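PDB 3R4R: putative fimbrium tip subunit Fim1F from Parabacteroides distasonis, which is a putative component of the tip of fimbriae, the filamentous surface appendages that mediate cell adhesion and biofilm formation. Local coordinates for residues 239-244 with 256-261; 195-200 with 229-234. All coordinates share one frame; numbering follows the deposited sequence.

Contact 1 of 2, residues 239-244 with 256-261; sequences KEVILS and FPANKF. With EDO (1,2-ethanediol), chain G.
Phe256 N donates to Val241 O at 3.0 Å, and the same two residues return the bond. Val241 N meets Phe256 O at 3.1 Å, with an N-H...O angle of 164°. Together they form a hydrogen-bonded antiparallel pair. This is part of a beta hairpin between strands 240-246 and 251-257. Phe256 O also receives a CA-H...O contact from Glu240 CA at 3.4 Å. Glu240 and Pro257 form the next, non-hydrogen-bonded pair. Proline has no N-H to give, and a non-hydrogen-bonded pair needs none toward Glu240; the side chains diverge here. One residue further on, Ala258 N reaches Lys239 O at 3.3 Å from above the carbonyl plane, 36° out of it. There the chain leaves the strand for a 3-10 turn over 258-260, where Lys260 N bonds Pro257 O.

The apolar side of the hairpin is built on Val241. Its CG2 lies between the backbone N and the carbonyl carbon, and CG1 lies beside the N alone (chi1 -61°). Val241 CG2 touches Phe256 CB at 3.7 Å, where the two side chains cross at about a right angle. Val241 also meets Phe261 tip to tip; the distance from Val241 CG2 to Phe261 CE2, 3.2 Å, is tight and should be read with caution. Val241 CG1 faces Ala258 CB. Leu243 crosses the Phe256 side chain and brings both its methyls to the ring. Leu243 CD1 lies near Phe256 CD1 and CE1, and Leu243 CD2 lies 3.8 Å from Phe256 CE1.

Strand 240-246 also pairs with strand 191-202. Leu243 and Phe256 press on Ile269 of strand 266-273. Phe261 touches Ala170 and Ile172 of strand 161-179, so the hairpin packs on the strands of another sheet in this transthyretin-like domain.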
loop_
_atom_site.group_PDB
_atom_site.type_symbol
_atom_site.label_atom_id
_atom_site.label_comp_id
_atom_site.label_asym_id
_atom_site.label_seq_id
_atom_site.Cartn_x
_atom_site.Cartn_y
_atom_site.Cartn_z
ATOM N N LYS A 239 -7.306 -14.718 -12.567
ATOM C CA LYS A 239 -8.250 -14.157 -11.605
ATOM C C LYS A 239 -8.876 -12.870 -12.156
ATOM O O LYS A 239 -8.289 -12.172 -12.987
ATOM C CB LYS A 239 -7.631 -13.900 -10.232
ATOM C CG LYS A 239 -7.486 -15.179 -9.431
ATOM C CD LYS A 239 -7.169 -14.889 -7.994
ATOM C CE LYS A 239 -7.066 -16.113 -7.116
ATOM N NZ LYS A 239 -5.899 -16.963 -7.464
ATOM N N GLU A 240 -10.104 -12.598 -11.722
ATOM C CA GLU A 240 -10.872 -11.443 -12.179
ATOM C C GLU A 240 -11.540 -10.708 -11.049
ATOM O O GLU A 240 -11.948 -11.320 -10.055
ATOM C CB GLU A 240 -11.973 -11.874 -13.178
ATOM C CG GLU A 240 -11.483 -12.496 -14.477
ATOM C CD GLU A 240 -12.580 -12.938 -15.425
ATOM O OE1 GLU A 240 -13.644 -13.385 -14.938
ATOM O OE2 GLU A 240 -12.351 -12.895 -16.657
ATOM N N VAL A 241 -11.697 -9.383 -11.241
ATOM C CA VAL A 241 -12.441 -8.494 -10.365
ATOM C C VAL A 241 -13.723 -8.180 -11.172
ATOM O O VAL A 241 -13.654 -7.616 -12.274
ATOM C CB VAL A 241 -11.636 -7.262 -9.853
ATOM C CG1 VAL A 241 -10.419 -7.698 -9.042
ATOM C CG2 VAL A 241 -11.199 -6.352 -10.985
ATOM N N ILE A 242 -14.877 -8.676 -10.680
ATOM C CA ILE A 242 -16.166 -8.620 -11.386
ATOM C C ILE A 242 -17.110 -7.600 -10.761
ATOM O O ILE A 242 -17.573 -7.760 -9.628
ATOM C CB ILE A 242 -16.848 -10.021 -11.397
ATOM C CG1 ILE A 242 -15.940 -11.089 -12.060
ATOM C CG2 ILE A 242 -18.240 -9.946 -12.049
ATOM C CD1 ILE A 242 -16.409 -12.536 -11.937
ATOM N N LEU A 243 -17.478 -6.613 -11.587
ATOM C CA LEU A 243 -18.416 -5.539 -11.254
ATOM C C LEU A 243 -19.822 -5.907 -11.710
ATOM O O LEU A 243 -20.001 -6.287 -12.856
ATOM C CB LEU A 243 -17.975 -4.205 -11.902
ATOM C CG LEU A 243 -16.871 -3.354 -11.211
ATOM C CD1 LEU A 243 -15.541 -4.081 -11.067
ATOM C CD2 LEU A 243 -16.605 -2.100 -12.000
ATOM N N SER A 244 -20.802 -5.847 -10.798
ATOM C CA SER A 244 -22.219 -6.082 -11.077
ATOM C C SER A 244 -22.914 -4.732 -11.058
ATOM O O SER A 244 -23.018 -4.096 -10.011
ATOM C CB SER A 244 -22.841 -7.081 -10.103
ATOM O OG SER A 244 -22.280 -8.370 -10.282
ATOM N N PHE A 256 -12.941 -7.692 -15.155
ATOM C CA PHE A 256 -11.698 -6.957 -15.408
ATOM C C PHE A 256 -10.489 -7.825 -15.032
ATOM O O PHE A 256 -10.592 -8.597 -14.074
ATOM C CB PHE A 256 -11.675 -5.624 -14.631
ATOM C CG PHE A 256 -12.722 -4.615 -15.072
ATOM C CD1 PHE A 256 -14.018 -4.675 -14.586
ATOM C CD2 PHE A 256 -12.389 -3.576 -15.928
ATOM C CE1 PHE A 256 -14.989 -3.772 -15.029
ATOM C CE2 PHE A 256 -13.346 -2.655 -16.341
ATOM C CZ PHE A 256 -14.655 -2.786 -15.932
ATOM N N PRO A 257 -9.340 -7.752 -15.753
ATOM C CA PRO A 257 -8.189 -8.596 -15.363
ATOM C C PRO A 257 -7.609 -8.084 -14.060
ATOM O O PRO A 257 -7.199 -6.920 -13.976
ATOM C CB PRO A 257 -7.212 -8.471 -16.547
ATOM C CG PRO A 257 -7.943 -7.688 -17.606
ATOM C CD PRO A 257 -9.016 -6.912 -16.925
ATOM N N ALA A 258 -7.652 -8.942 -13.019
ATOM C CA ALA A 258 -7.244 -8.632 -11.648
ATOM C C ALA A 258 -5.800 -8.118 -11.570
ATOM O O ALA A 258 -5.519 -7.253 -10.756
ATOM C CB ALA A 258 -7.389 -9.867 -10.782
ATOM N N ASN A 259 -4.911 -8.603 -12.456
ATOM C CA ASN A 259 -3.492 -8.230 -12.468
ATOM C C ASN A 259 -3.253 -6.810 -13.102
ATOM O O ASN A 259 -2.101 -6.360 -13.147
ATOM C CB ASN A 259 -2.662 -9.288 -13.210
ATOM C CG ASN A 259 -3.102 -9.623 -14.602
ATOM O OD1 ASN A 259 -4.282 -9.562 -14.953
ATOM N ND2 ASN A 259 -2.165 -10.109 -15.389
ATOM N N LYS A 260 -4.316 -6.079 -13.506
ATOM C CA LYS A 260 -4.143 -4.729 -14.047
ATOM C C LYS A 260 -4.043 -3.694 -12.904
ATOM O O LYS A 260 -3.559 -2.577 -13.129
ATOM C CB LYS A 260 -5.294 -4.352 -15.006
ATOM C CG LYS A 260 -5.417 -5.162 -16.301
ATOM C CD LYS A 260 -4.284 -4.921 -17.294
ATOM N N PHE A 261 -4.475 -4.069 -11.674
ATOM C CA PHE A 261 -4.507 -3.173 -10.522
ATOM C C PHE A 261 -3.259 -3.397 -9.668
ATOM O O PHE A 261 -3.197 -4.339 -8.876
ATOM C CB PHE A 261 -5.794 -3.398 -9.720
ATOM C CG PHE A 261 -7.026 -3.376 -10.588
ATOM C CD1 PHE A 261 -7.610 -2.168 -10.967
ATOM C CD2 PHE A 261 -7.606 -4.557 -11.026
ATOM C CE1 PHE A 261 -8.746 -2.144 -11.768
ATOM C CE2 PHE A 261 -8.703 -4.530 -11.870
ATOM C CZ PHE A 261 -9.291 -3.325 -12.211
HETATM C C1 EDO G . -10.814 -14.988 -7.261
HETATM O O1 EDO G . -11.515 -14.602 -6.079
HETATM C C2 EDO G . -10.817 -13.825 -8.240
HETATM O O2 EDO G . -10.161 -12.680 -7.666
#

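Contact 2 of 2, residues 195-200 with 229-234. With EDO (1,2-ethanediol), chain F; EDO (1,2-ethanediol), chain G.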
loop_
_atom_site.group_PDB
_atom_site.type_symbol
_atom_site.label_atom_id
_atom_site.label_comp_id
_atom_site.label_asym_id
_atom_site.label_seq_id
_atom_site.Cartn_x
_atom_site.Cartn_y
_atom_site.Cartn_z
ATOM N N ALA A 195 -16.715 -8.411 -6.899
ATOM C CA ALA A 195 -16.276 -9.744 -6.510
ATOM C C ALA A 195 -14.820 -9.981 -6.926
ATOM O O ALA A 195 -14.425 -9.586 -8.023
ATOM C CB ALA A 195 -17.193 -10.785 -7.152
ATOM N N GLY A 196 -14.047 -10.613 -6.054
ATOM C CA GLY A 196 -12.664 -10.961 -6.358
ATOM C C GLY A 196 -11.597 -10.059 -5.778
ATOM O O GLY A 196 -10.430 -10.203 -6.136
ATOM N N LEU A 197 -11.977 -9.111 -4.900
ATOM C CA LEU A 197 -11.021 -8.213 -4.231
ATOM C C LEU A 197 -10.164 -9.050 -3.293
ATOM O O LEU A 197 -10.664 -10.041 -2.750
ATOM C CB LEU A 197 -11.742 -7.055 -3.487
ATOM C CG LEU A 197 -12.583 -6.109 -4.350
ATOM C CD1 LEU A 197 -13.379 -5.153 -3.503
ATOM C CD2 LEU A 197 -11.728 -5.352 -5.380
ATOM N N ASN A 198 -8.865 -8.693 -3.153
ATOM C CA ASN A 198 -7.881 -9.454 -2.376
ATOM C C ASN A 198 -7.614 -8.824 -1.020
ATOM O O ASN A 198 -7.323 -7.632 -0.933
ATOM C CB ASN A 198 -6.560 -9.549 -3.162
ATOM C CG ASN A 198 -5.476 -10.399 -2.530
ATOM O OD1 ASN A 198 -5.676 -11.067 -1.513
ATOM N ND2 ASN A 198 -4.301 -10.420 -3.146
ATOM N N ALA A 199 -7.628 -9.662 0.036
ATOM C CA ALA A 199 -7.402 -9.248 1.428
ATOM C C ALA A 199 -6.023 -9.700 1.963
ATOM O O ALA A 199 -5.659 -9.290 3.046
ATOM C CB ALA A 199 -8.499 -9.816 2.314
ATOM N N SER A 200 -5.251 -10.492 1.217
ATOM C CA SER A 200 -3.922 -10.966 1.660
ATOM C C SER A 200 -2.764 -10.384 0.813
ATOM O O SER A 200 -2.931 -10.100 -0.379
ATOM C CB SER A 200 -3.852 -12.480 1.613
ATOM O OG SER A 200 -4.659 -13.014 2.651
ATOM N N PHE A 229 -13.082 1.966 -3.773
ATOM C CA PHE A 229 -12.751 0.791 -2.974
ATOM C C PHE A 229 -11.274 0.380 -3.248
ATOM O O PHE A 229 -10.634 0.944 -4.154
ATOM C CB PHE A 229 -13.750 -0.357 -3.266
ATOM C CG PHE A 229 -13.970 -0.642 -4.723
ATOM C CD1 PHE A 229 -14.937 0.057 -5.443
ATOM C CD2 PHE A 229 -13.256 -1.644 -5.364
ATOM C CE1 PHE A 229 -15.133 -0.195 -6.807
ATOM C CE2 PHE A 229 -13.463 -1.913 -6.720
ATOM C CZ PHE A 229 -14.385 -1.164 -7.440
ATOM N N TYR A 230 -10.734 -0.550 -2.415
ATOM C CA TYR A 230 -9.336 -0.981 -2.442
ATOM C C TYR A 230 -9.171 -2.489 -2.491
ATOM O O TYR A 230 -10.072 -3.231 -2.116
ATOM C CB TYR A 230 -8.592 -0.481 -1.185
ATOM C CG TYR A 230 -8.814 0.969 -0.836
ATOM C CD1 TYR A 230 -8.110 1.981 -1.487
ATOM C CD2 TYR A 230 -9.752 1.339 0.125
ATOM C CE1 TYR A 230 -8.375 3.326 -1.230
ATOM C CE2 TYR A 230 -10.034 2.683 0.381
ATOM C CZ TYR A 230 -9.333 3.673 -0.291
ATOM O OH TYR A 230 -9.534 4.986 0.022
ATOM N N THR A 231 -7.975 -2.931 -2.900
ATOM C CA THR A 231 -7.562 -4.331 -2.981
ATOM C C THR A 231 -6.030 -4.435 -2.995
ATOM O O THR A 231 -5.341 -3.531 -3.493
ATOM C CB THR A 231 -8.162 -5.028 -4.226
ATOM O OG1 THR A 231 -7.708 -6.378 -4.272
ATOM C CG2 THR A 231 -7.788 -4.341 -5.542
ATOM N N TYR A 232 -5.501 -5.570 -2.493
ATOM C CA TYR A 232 -4.100 -5.847 -2.650
ATOM C C TYR A 232 -3.922 -6.441 -4.045
ATOM O O TYR A 232 -4.896 -6.987 -4.573
ATOM C CB TYR A 232 -3.563 -6.761 -1.533
ATOM C CG TYR A 232 -3.581 -6.218 -0.122
ATOM C CD1 TYR A 232 -2.935 -5.022 0.190
ATOM C CD2 TYR A 232 -4.016 -7.008 0.937
ATOM C CE1 TYR A 232 -2.896 -4.539 1.499
ATOM C CE2 TYR A 232 -3.916 -6.569 2.260
ATOM C CZ TYR A 232 -3.369 -5.325 2.534
ATOM O OH TYR A 232 -3.297 -4.869 3.823
ATOM N N GLU A 233 -2.736 -6.282 -4.682
ATOM C CA GLU A 233 -2.377 -6.899 -5.982
ATOM C C GLU A 233 -2.779 -8.362 -6.111
ATOM O O GLU A 233 -2.782 -9.091 -5.111
ATOM C CB GLU A 233 -0.856 -6.871 -6.206
ATOM C CG GLU A 233 -0.235 -5.528 -6.435
ATOM C CD GLU A 233 1.243 -5.593 -6.731
ATOM O OE1 GLU A 233 1.967 -6.492 -6.232
ATOM O OE2 GLU A 233 1.689 -4.669 -7.438
ATOM N N ILE A 234 -3.025 -8.809 -7.349
ATOM C CA ILE A 234 -3.382 -10.181 -7.667
ATOM C C ILE A 234 -2.523 -10.606 -8.852
ATOM O O ILE A 234 -2.770 -10.121 -9.958
ATOM C CB ILE A 234 -4.894 -10.272 -7.931
ATOM C CG1 ILE A 234 -5.705 -9.709 -6.727
ATOM C CG2 ILE A 234 -5.269 -11.710 -8.278
ATOM C CD1 ILE A 234 -7.183 -9.436 -6.910
HETATM C C1 EDO F . -13.043 -3.081 0.001
HETATM O O1 EDO F . -12.851 -3.633 1.315
HETATM C C2 EDO F . -13.447 -1.613 0.099
HETATM O O2 EDO F . -12.313 -0.743 0.139
HETATM C C1 EDO G . -10.814 -14.988 -7.261
HETATM O O1 EDO G . -11.515 -14.602 -6.079
HETATM C C2 EDO G . -10.817 -13.825 -8.240
HETATM O O2 EDO G . -10.161 -12.680 -7.666
#
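Asn198 joins segment 195-200 to segment 229-234 through its backbone and its side chain, and it also forms an Asx turn. The two segments run 76° apart, and their strands pair with different neighbours. Asn198 N gives a nearly straight bond to Thr231 OG1, 2.8 Å long. Thr231 OG1 donates a hydrogen bond to Tyr232 O at 2.9 Å, so OG1 both accepts and donates. Tyr232 N in turn points straight at Asn198 O, at 3.2 Å and 179°.

The Asn198 amide has two partners on each polar atom. CG is anti to the backbone N (chi1 -176°), beside the carbonyl carbon. Asn198 ND2 donates to Glu233 O at 2.8 Å, almost in the amide plane, and also to Ala215 O. Asn198 OD1 takes Ser200 N at 2.8 Å, from above the carbonyl plane, which closes the Asx turn. It also takes Ser217 N. An alanine here would probably leave the Glu233 and Ala215 carbonyls and the Ser200 and Ser217 N-H groups without these mates, and set the turn free to move.

Beyond the contact, the Glu233 carboxylate pairs with Lys263 and accepts from Glu212 N and Asn213 N. Tyr232 OH bonds Lys134 O. The apolar part is carried by Leu197, which crosses both Phe229 and Thr231 at about a right angle. Leu197 CD1 lies 4.0 Å from Phe229 CD2, and Leu197 CD2 lies 3.8 Å from Thr231 CB. Ile234 CD1 comes within 3.4 Å of Gly196 O.

In the fold
Both contacts lie in the C-terminal, transthyretin-like domain. From the N terminus, contact 2 comes first. It ties strand 191-202 to strand 228-232 and the residues after it, and closes a loop of 28 residues that includes the short strand 218-219. Contact 1 opens only after that loop is shut, so the two are in series and do not nest. It closes the hairpin 240-246/251-257, with 11 residues between. The centres of contacts 1 and 2 are about 9 Å apart. Ile242 N and Ala195 O, 2.8 Å apart, probably form a hydrogen bond that links the hairpin to strand 191-202. Ile234 from contact 2 packs on Lys239 and Ala258 of contact 1. One ethanediol touches both.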